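Local structure of transcriptional regulator (2GNP) at residues L54-M59 and H77-R82; P88-P93 and I190-F195; I124-K129 and R209-S214. The protein is a transcriptional regulator of unestablished function that probably binds a sugar-type effector through a Rossmann-like domain. One frame throughout, in Å; residues are numbered along the deposited sequence.

How the interactions relate
All three contacts lie in one Rossmann-like domain built round a mixed sheet. Interaction 1 closes first along the chain and sits at the surface, where two loops enter the parallel strands 60-63 and 85-88. Interactions 2 and 3 follow, with their segments alternating: 88-93, 124-129, 190-195, 209-214. Their centres are 9 Å apart and they touch, L89 O and R193 NE meeting I213 N and O respectively in probable hydrogen bonds. Interaction 1 lies apart, its centre 25 Å from that of interaction 2 and 31 Å from that of interaction 3. Interactions 2 and 3 thus join loops beyond the exit end of strand 85-88, the side where Rossmann-like folds commonly bind ligands.

Interaction 1: L54-M59 and H77-R82; sequences LIDDNM and HSKSVR
K79 reaches across to I55 and delivers its ammonium to a backbone carbonyl, NZ lying 2.6 Å from I55 O. The torsions explain the reach: CG is anti to the backbone N (chi1 -179°) and the chain stays extended beyond it. I55 is the first residue past helix 36-54, and NZ also donates to R52 O in that helix, so two carbonyls at the C-terminal end hold the charge, an end whose dipole would probably stabilise it. A water completes the polar group, accepting from K79 NZ at 2.9 Å and donating to D56 OD1 at 2.7 Å. The direct D56 OD1 to K79 NZ salt bridge is long, 3.9 Å, which leaves the water as the closer link.

Further along, the type II turn D56 to M59 meets R82 through two bonds. R82 N gives its hydrogen to D57 OD1 at 3.0 Å (165° at the hydrogen), approaching from above the carboxylate plane by 51°. N58 N donates to R82 O at 2.8 Å, and D57 CA adds a CA-H...O contact to the same oxygen. The side-chain amide of N58 pairs instead with N83, OD1 accepting from ND2. Between the polar groups, I55 CG2 and V81 CG2 touch at 4.2 Å, the two side chains crossing at about a right angle.

Both segments lie in loops entering the adjacent parallel strands 60-63 and 85-88, which helix 67-75 joins in a beta-alpha-beta crossover. Helix 102-113 packs against the two loops, F113 meeting I55, K79 and V81, while the backbones of K79 and K112 are hydrogen-bonded.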
loop_
_atom_site.group_PDB
_atom_site.type_symbol
_atom_site.label_atom_id
_atom_site.label_comp_id
_atom_site.label_asym_id
_atom_site.label_seq_id
_atom_site.Cartn_x
_atom_site.Cartn_y
_atom_site.Cartn_z
ATOM N N LEU A 54 -8.672 5.210 -13.370
ATOM C CA LEU A 54 -7.859 6.282 -12.820
ATOM C C LEU A 54 -6.721 6.639 -13.747
ATOM O O LEU A 54 -6.289 7.791 -13.804
ATOM C CB LEU A 54 -7.306 5.904 -11.438
ATOM C CG LEU A 54 -8.296 5.695 -10.275
ATOM C CD1 LEU A 54 -7.525 5.337 -8.988
ATOM C CD2 LEU A 54 -9.240 6.914 -10.071
ATOM N N ILE A 55 -6.223 5.648 -14.497
ATOM C CA ILE A 55 -5.061 5.863 -15.331
ATOM C C ILE A 55 -5.392 6.651 -16.600
ATOM O O ILE A 55 -6.236 6.245 -17.405
ATOM C CB ILE A 55 -4.285 4.552 -15.639
ATOM C CG1 ILE A 55 -3.816 3.917 -14.312
ATOM C CG2 ILE A 55 -3.072 4.843 -16.536
ATOM C CD1 ILE A 55 -3.243 2.427 -14.423
ATOM N N ASP A 56 -4.719 7.774 -16.746
ATOM C CA ASP A 56 -4.860 8.623 -17.916
ATOM C C ASP A 56 -3.508 8.996 -18.472
ATOM O O ASP A 56 -2.479 8.762 -17.868
ATOM C CB ASP A 56 -5.593 9.908 -17.491
ATOM C CG ASP A 56 -7.082 9.688 -17.194
ATOM O OD1 ASP A 56 -7.780 8.929 -17.924
ATOM O OD2 ASP A 56 -7.582 10.347 -16.245
ATOM N N ASP A 57 -3.498 9.571 -19.669
ATOM C CA ASP A 57 -2.283 10.166 -20.199
ATOM C C ASP A 57 -1.506 11.029 -19.218
ATOM O O ASP A 57 -2.119 11.743 -18.366
ATOM C CB ASP A 57 -2.553 11.085 -21.394
ATOM C CG ASP A 57 -3.264 10.382 -22.530
ATOM O OD1 ASP A 57 -3.242 9.122 -22.642
ATOM O OD2 ASP A 57 -3.873 11.154 -23.313
ATOM N N ASN A 58 -0.191 10.923 -19.341
ATOM C CA ASN A 58 0.789 11.804 -18.697
ATOM C C ASN A 58 0.992 11.511 -17.182
ATOM O O ASN A 58 1.831 12.147 -16.541
ATOM C CB ASN A 58 0.416 13.283 -18.899
ATOM C CG ASN A 58 0.340 13.666 -20.348
ATOM O OD1 ASN A 58 1.214 13.301 -21.157
ATOM N ND2 ASN A 58 -0.700 14.425 -20.695
HETATM N N MSE A 59 0.280 10.559 -16.636
HETATM C CA MSE A 59 0.338 10.345 -15.174
HETATM C C MSE A 59 1.607 9.643 -14.681
HETATM O O MSE A 59 2.166 8.811 -15.411
HETATM C CB MSE A 59 -0.873 9.562 -14.767
HETATM C CG MSE A 59 -2.121 10.447 -14.849
HETATM SE SE MSE A 59 -3.391 9.483 -13.901
HETATM C CE MSE A 59 -4.783 10.849 -13.706
ATOM N N HIS A 77 -7.118 -4.703 -17.343
ATOM C CA HIS A 77 -7.116 -4.659 -18.824
ATOM C C HIS A 77 -6.223 -3.564 -19.330
ATOM O O HIS A 77 -6.215 -2.434 -18.783
ATOM C CB HIS A 77 -8.538 -4.471 -19.413
ATOM C CG HIS A 77 -8.609 -4.835 -20.859
ATOM N ND1 HIS A 77 -8.380 -3.926 -21.877
ATOM C CD2 HIS A 77 -8.807 -6.034 -21.461
ATOM C CE1 HIS A 77 -8.434 -4.553 -23.041
ATOM N NE2 HIS A 77 -8.710 -5.825 -22.817
ATOM N N SER A 78 -5.488 -3.853 -20.405
ATOM C CA SER A 78 -4.662 -2.819 -21.066
ATOM C C SER A 78 -5.477 -1.593 -21.508
ATOM O O SER A 78 -6.708 -1.664 -21.692
ATOM C CB SER A 78 -3.947 -3.422 -22.285
ATOM O OG SER A 78 -4.923 -3.733 -23.279
ATOM N N LYS A 79 -4.809 -0.470 -21.678
ATOM C CA LYS A 79 -5.433 0.780 -22.181
ATOM C C LYS A 79 -4.411 1.614 -22.909
ATOM O O LYS A 79 -3.249 1.689 -22.490
ATOM C CB LYS A 79 -6.014 1.549 -20.985
ATOM C CG LYS A 79 -6.749 2.869 -21.230
ATOM C CD LYS A 79 -6.974 3.551 -19.821
ATOM C CE LYS A 79 -8.100 4.554 -19.835
ATOM N NZ LYS A 79 -8.315 5.113 -18.455
ATOM N N SER A 80 -4.789 2.227 -24.042
ATOM C CA SER A 80 -3.810 3.012 -24.795
ATOM C C SER A 80 -3.609 4.423 -24.274
ATOM O O SER A 80 -4.245 5.368 -24.772
ATOM C CB SER A 80 -4.131 3.086 -26.315
ATOM O OG SER A 80 -4.252 1.760 -26.843
ATOM N N VAL A 81 -2.711 4.589 -23.299
ATOM C CA VAL A 81 -2.429 5.921 -22.768
ATOM C C VAL A 81 -1.013 6.328 -23.181
ATOM O O VAL A 81 -0.188 5.452 -23.473
ATOM C CB VAL A 81 -2.642 5.931 -21.204
ATOM C CG1 VAL A 81 -4.112 5.945 -20.812
ATOM C CG2 VAL A 81 -2.010 4.639 -20.583
ATOM N N ARG A 82 -0.749 7.620 -23.264
ATOM C CA ARG A 82 0.522 8.184 -23.691
ATOM C C ARG A 82 1.219 8.720 -22.452
ATOM O O ARG A 82 0.571 9.292 -21.541
ATOM C CB ARG A 82 0.327 9.419 -24.585
ATOM C CG ARG A 82 -0.355 9.295 -25.939
ATOM C CD ARG A 82 -0.910 10.700 -26.264
ATOM N NE ARG A 82 -0.652 11.214 -27.614
ATOM C CZ ARG A 82 -1.427 10.974 -28.675
ATOM N NH1 ARG A 82 -2.499 10.208 -28.524
ATOM N NH2 ARG A 82 -1.133 11.480 -29.889
HETATM O O HOH W 1 -9.923 7.326 -17.478
#

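Interaction 2: P88-P93 and I190-F195; sequences PLAGGP and ICCRFF
L89 and A90 pack against the two cysteines at the tip of a hairpin, with no hydrogen bond crossing between the segments. The hairpin turn, I190 to R193, is of type I': C191 and C192 both have positive phi, and I190 and R193 are joined by a reciprocal pair of backbone bonds. In each cysteine SG is anti to the carbonyl carbon, beside the backbone N (chi1 -67° in C191 and -61° in C192), yet the two sulphurs diverge. C191 SG and C192 SG are 7.1 Å apart, well beyond disulphide distance, and they serve different neighbours.

C191 SG rests against L89, touching CB at 3.9 Å and CD1 also at 3.9 Å. The second leucine torsion, chi2 167°, places CD1 near the sulphur, which touches the leucine at both its first side-chain carbon and a terminal one. A90 CB packs against the turn, 3.4 Å from C191 O. The same A90 CB also meets C192 SG, at 3.8 Å. C192 SG continues toward the two glycines, and G92 CA is 4.2 Å from it. Its approach to the G91 carbonyl is modelled too short to be trusted; the G91 oxygen is buried and has no hydrogen-bonding partner in the model.

The loop 88-93 leaves the C-terminal end of strand 85-88, the edge where Rossmann-like folds commonly bind ligands. V156 of strand 153-160 touches L89, I190 and C191. L218 of helix 215-218 covers C191 and I190, while C192 meets W65 and I124 from adjoining loops.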
loop_
_atom_site.group_PDB
_atom_site.type_symbol
_atom_site.label_atom_id
_atom_site.label_comp_id
_atom_site.label_asym_id
_atom_site.label_seq_id
_atom_site.Cartn_x
_atom_site.Cartn_y
_atom_site.Cartn_z
ATOM N N PRO A 88 8.746 2.992 -8.247
ATOM C CA PRO A 88 8.613 2.239 -6.991
ATOM C C PRO A 88 8.435 3.214 -5.844
ATOM O O PRO A 88 9.134 4.253 -5.792
ATOM C CB PRO A 88 9.987 1.510 -6.864
ATOM C CG PRO A 88 11.026 2.493 -7.557
ATOM C CD PRO A 88 10.122 3.181 -8.699
ATOM N N LEU A 89 7.515 2.889 -4.941
ATOM C CA LEU A 89 7.329 3.656 -3.700
ATOM C C LEU A 89 8.290 3.129 -2.607
ATOM O O LEU A 89 8.641 3.865 -1.658
ATOM C CB LEU A 89 5.914 3.566 -3.183
ATOM C CG LEU A 89 4.884 4.224 -4.145
ATOM C CD1 LEU A 89 3.523 3.748 -3.627
ATOM C CD2 LEU A 89 5.040 5.773 -4.140
ATOM N N ALA A 90 8.653 1.879 -2.724
ATOM C CA ALA A 90 9.428 1.175 -1.722
ATOM C C ALA A 90 9.737 -0.211 -2.300
ATOM O O ALA A 90 8.896 -0.789 -3.025
ATOM C CB ALA A 90 8.606 1.046 -0.424
ATOM N N GLY A 91 10.906 -0.724 -1.945
ATOM C CA GLY A 91 11.265 -2.097 -2.300
ATOM C C GLY A 91 10.572 -2.949 -1.241
ATOM O O GLY A 91 10.234 -2.478 -0.144
ATOM N N GLY A 92 10.310 -4.194 -1.537
ATOM C CA GLY A 92 9.713 -4.965 -0.466
ATOM C C GLY A 92 10.827 -5.593 0.325
ATOM O O GLY A 92 11.995 -5.283 0.117
ATOM N N PRO A 93 10.480 -6.513 1.223
ATOM C CA PRO A 93 11.543 -7.294 1.846
ATOM C C PRO A 93 12.079 -8.396 0.912
ATOM O O PRO A 93 11.618 -8.547 -0.212
ATOM C CB PRO A 93 10.860 -7.889 3.088
ATOM C CG PRO A 93 9.472 -8.002 2.716
ATOM C CD PRO A 93 9.147 -6.912 1.699
ATOM N N ILE A 190 2.961 0.454 5.767
ATOM C CA ILE A 190 2.546 0.880 4.431
ATOM C C ILE A 190 3.781 1.474 3.795
ATOM O O ILE A 190 4.519 2.229 4.426
ATOM C CB ILE A 190 1.332 1.866 4.547
ATOM C CG1 ILE A 190 0.654 2.107 3.184
ATOM C CG2 ILE A 190 1.725 3.247 5.267
ATOM C CD1 ILE A 190 -0.719 2.895 3.321
ATOM N N CYS A 191 4.050 1.125 2.527
ATOM C CA CYS A 191 5.277 1.571 1.858
ATOM C C CYS A 191 6.538 1.279 2.706
ATOM O O CYS A 191 7.477 2.045 2.677
ATOM C CB CYS A 191 5.234 3.043 1.500
ATOM S SG CYS A 191 3.975 3.356 0.224
ATOM N N CYS A 192 6.488 0.184 3.439
ATOM C CA CYS A 192 7.584 -0.295 4.261
ATOM C C CYS A 192 7.915 0.607 5.454
ATOM O O CYS A 192 9.019 0.517 6.010
ATOM C CB CYS A 192 8.818 -0.550 3.344
ATOM S SG CYS A 192 8.452 -1.821 2.080
ATOM N N ARG A 193 6.960 1.433 5.854
ATOM C CA ARG A 193 7.053 2.278 7.068
ATOM C C ARG A 193 6.073 1.789 8.085
ATOM O O ARG A 193 4.928 1.471 7.749
ATOM C CB ARG A 193 6.924 3.748 6.770
ATOM C CG ARG A 193 8.130 4.181 5.880
ATOM C CD ARG A 193 7.916 5.632 5.478
ATOM N NE ARG A 193 9.011 6.149 4.648
ATOM C CZ ARG A 193 10.227 6.421 5.106
ATOM N NH1 ARG A 193 10.504 6.219 6.420
ATOM N NH2 ARG A 193 11.193 6.876 4.279
ATOM N N PHE A 194 6.558 1.706 9.323
ATOM C CA PHE A 194 5.852 1.038 10.416
ATOM C C PHE A 194 5.179 2.072 11.261
ATOM O O PHE A 194 5.811 3.063 11.639
ATOM C CB PHE A 194 6.857 0.174 11.216
ATOM C CG PHE A 194 7.365 -0.998 10.386
ATOM C CD1 PHE A 194 6.647 -2.183 10.380
ATOM C CD2 PHE A 194 8.481 -0.873 9.551
ATOM C CE1 PHE A 194 7.048 -3.238 9.592
ATOM C CE2 PHE A 194 8.869 -1.961 8.715
ATOM C CZ PHE A 194 8.155 -3.129 8.769
ATOM N N PHE A 195 3.921 1.814 11.592
ATOM C CA PHE A 195 3.161 2.800 12.386
ATOM C C PHE A 195 2.423 2.167 13.552
ATOM O O PHE A 195 2.177 0.951 13.577
ATOM C CB PHE A 195 2.185 3.559 11.498
ATOM C CG PHE A 195 1.331 2.659 10.625
ATOM C CD1 PHE A 195 1.585 2.549 9.250
ATOM C CD2 PHE A 195 0.318 1.887 11.185
ATOM C CE1 PHE A 195 0.765 1.721 8.424
ATOM C CE2 PHE A 195 -0.475 1.058 10.394
ATOM C CZ PHE A 195 -0.224 0.966 8.996
#

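Interaction 3: I124-K129 and R209-S214; sequences IVQENK and RTIAIS
V125 and T210 face each other as a non-hydrogen-bonded pair in a single antiparallel beta bridge, with CA atoms 4.6 Å apart. Backbone bonds flank the pair: I211 N donates to I124 O at 2.8 Å and Q126 N to R209 O at 2.9 Å, the latter nearly straight at 174°. I124 O also receives a CA-H...O contact from T210 CA.

A side-chain-to-backbone bond adds to these. R209 NE donates to Q126 O at 2.9 Å, and this acceptor lies within 4° of the guanidinium plane; the bend at chi3 (51°) is what carries NE to it. The other end of the group has partners beyond the segments, NH1 binding D177 in a salt bridge and N205 in a hydrogen bond. V125 CG1 approaches the guanidinium obliquely, 3.4 Å from NH2.

The bridge joins two loops of the Rossmann-like domain that both run into helices. N128 is the N-cap of helix 129-136, its OD1 accepting from L131 N, and S214 caps helix 215-218, with OG taking D217 N.

Apolar contacts lie beside the bridge. I124 and T210 lie side by side, CD1 of the isoleucine 3.6 Å from CG2 of the threonine, and I124 CD1 continues to A212 CB at 4.0 Å. On I211 the CG1 atom meets Q126 CG at 3.9 Å, and both side chains touch I135 of helix 129-136.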
loop_
_atom_site.group_PDB
_atom_site.type_symbol
_atom_site.label_atom_id
_atom_site.label_comp_id
_atom_site.label_asym_id
_atom_site.label_seq_id
_atom_site.Cartn_x
_atom_site.Cartn_y
_atom_site.Cartn_z
ATOM N N ILE A 124 15.645 -2.038 0.933
ATOM C CA ILE A 124 14.657 -1.191 1.609
ATOM C C ILE A 124 15.164 -0.629 2.964
ATOM O O ILE A 124 14.924 0.524 3.261
ATOM C CB ILE A 124 13.293 -1.951 1.754
ATOM C CG1 ILE A 124 12.232 -1.118 2.499
ATOM C CG2 ILE A 124 13.491 -3.287 2.418
ATOM C CD1 ILE A 124 11.863 0.188 1.804
ATOM N N VAL A 125 15.873 -1.436 3.758
ATOM C CA VAL A 125 16.395 -0.943 5.069
ATOM C C VAL A 125 17.940 -1.004 5.054
ATOM O O VAL A 125 18.526 -2.085 4.840
ATOM C CB VAL A 125 15.883 -1.820 6.271
ATOM C CG1 VAL A 125 16.565 -1.370 7.593
ATOM C CG2 VAL A 125 14.337 -1.769 6.390
ATOM N N GLN A 126 18.570 0.157 5.279
ATOM C CA GLN A 126 20.019 0.248 5.286
ATOM C C GLN A 126 20.459 0.053 6.747
ATOM O O GLN A 126 19.643 0.211 7.686
ATOM C CB GLN A 126 20.488 1.607 4.759
ATOM C CG GLN A 126 20.009 1.941 3.346
ATOM C CD GLN A 126 20.698 1.084 2.315
ATOM O OE1 GLN A 126 20.058 0.538 1.387
ATOM N NE2 GLN A 126 22.034 0.941 2.455
ATOM N N GLU A 127 21.745 -0.292 6.898
ATOM C CA GLU A 127 22.431 -0.471 8.198
ATOM C C GLU A 127 22.376 0.741 9.132
ATOM O O GLU A 127 22.205 0.600 10.349
ATOM C CB GLU A 127 23.886 -0.903 7.912
ATOM C CG GLU A 127 23.974 -2.326 7.281
ATOM C CD GLU A 127 25.172 -2.540 6.359
ATOM O OE1 GLU A 127 26.172 -3.118 6.838
ATOM O OE2 GLU A 127 25.126 -2.149 5.155
ATOM N N ASN A 128 22.488 1.938 8.575
ATOM C CA ASN A 128 22.408 3.165 9.349
ATOM C C ASN A 128 21.982 4.363 8.517
ATOM O O ASN A 128 21.868 4.273 7.299
ATOM C CB ASN A 128 23.742 3.469 10.041
ATOM C CG ASN A 128 24.884 3.622 9.067
ATOM O OD1 ASN A 128 24.821 4.401 8.099
ATOM N ND2 ASN A 128 25.952 2.880 9.313
ATOM N N LYS A 129 21.715 5.470 9.202
ATOM C CA LYS A 129 21.250 6.694 8.589
ATOM C C LYS A 129 22.248 7.267 7.603
ATOM O O LYS A 129 21.852 7.880 6.611
ATOM C CB LYS A 129 20.935 7.741 9.656
ATOM C CG LYS A 129 20.577 9.053 9.068
ATOM C CD LYS A 129 19.798 9.965 10.021
ATOM C CE LYS A 129 20.370 11.341 10.040
ATOM N NZ LYS A 129 20.053 12.101 8.828
ATOM N N ARG A 209 16.435 5.041 8.171
ATOM C CA ARG A 209 17.271 4.069 7.513
ATOM C C ARG A 209 16.543 3.473 6.280
ATOM O O ARG A 209 17.105 2.598 5.620
ATOM C CB ARG A 209 17.614 2.873 8.433
ATOM C CG ARG A 209 18.725 3.101 9.455
ATOM C CD ARG A 209 18.604 2.123 10.655
ATOM N NE ARG A 209 18.467 0.697 10.330
ATOM C CZ ARG A 209 17.858 -0.174 11.114
ATOM N NH1 ARG A 209 17.281 0.246 12.232
ATOM N NH2 ARG A 209 17.778 -1.452 10.772
ATOM N N THR A 210 15.305 3.935 6.056
ATOM C CA THR A 210 14.412 3.254 5.081
ATOM C C THR A 210 14.399 4.024 3.734
ATOM O O THR A 210 14.268 5.252 3.694
ATOM C CB THR A 210 13.015 3.118 5.678
ATOM O OG1 THR A 210 13.120 2.345 6.883
ATOM C CG2 THR A 210 12.034 2.415 4.688
ATOM N N ILE A 211 14.543 3.235 2.646
ATOM C CA ILE A 211 14.641 3.803 1.330
ATOM C C ILE A 211 13.232 3.699 0.718
ATOM O O ILE A 211 12.923 2.788 -0.048
ATOM C CB ILE A 211 15.693 3.099 0.427
ATOM C CG1 ILE A 211 17.084 3.139 1.079
ATOM C CG2 ILE A 211 15.750 3.829 -0.938
ATOM C CD1 ILE A 211 17.577 4.521 1.407
ATOM N N ALA A 212 12.367 4.608 1.123
ATOM C CA ALA A 212 10.964 4.598 0.648
ATOM C C ALA A 212 10.406 5.993 0.661
ATOM O O ALA A 212 10.893 6.882 1.364
ATOM C CB ALA A 212 10.118 3.738 1.600
ATOM N N ILE A 213 9.331 6.190 -0.091
ATOM C CA ILE A 213 8.569 7.440 0.028
ATOM C C ILE A 213 8.213 7.722 1.479
ATOM O O ILE A 213 7.934 6.815 2.219
ATOM C CB ILE A 213 7.315 7.414 -0.860
ATOM C CG1 ILE A 213 6.666 8.783 -0.999
ATOM C CG2 ILE A 213 6.299 6.333 -0.409
ATOM C CD1 ILE A 213 5.495 8.750 -2.059
ATOM N N SER A 214 8.282 8.987 1.873
ATOM C CA SER A 214 7.820 9.321 3.244
ATOM C C SER A 214 6.304 9.248 3.381
ATOM O O SER A 214 5.568 9.422 2.408
ATOM C CB SER A 214 8.309 10.717 3.604
ATOM O OG SER A 214 7.638 11.741 2.873
#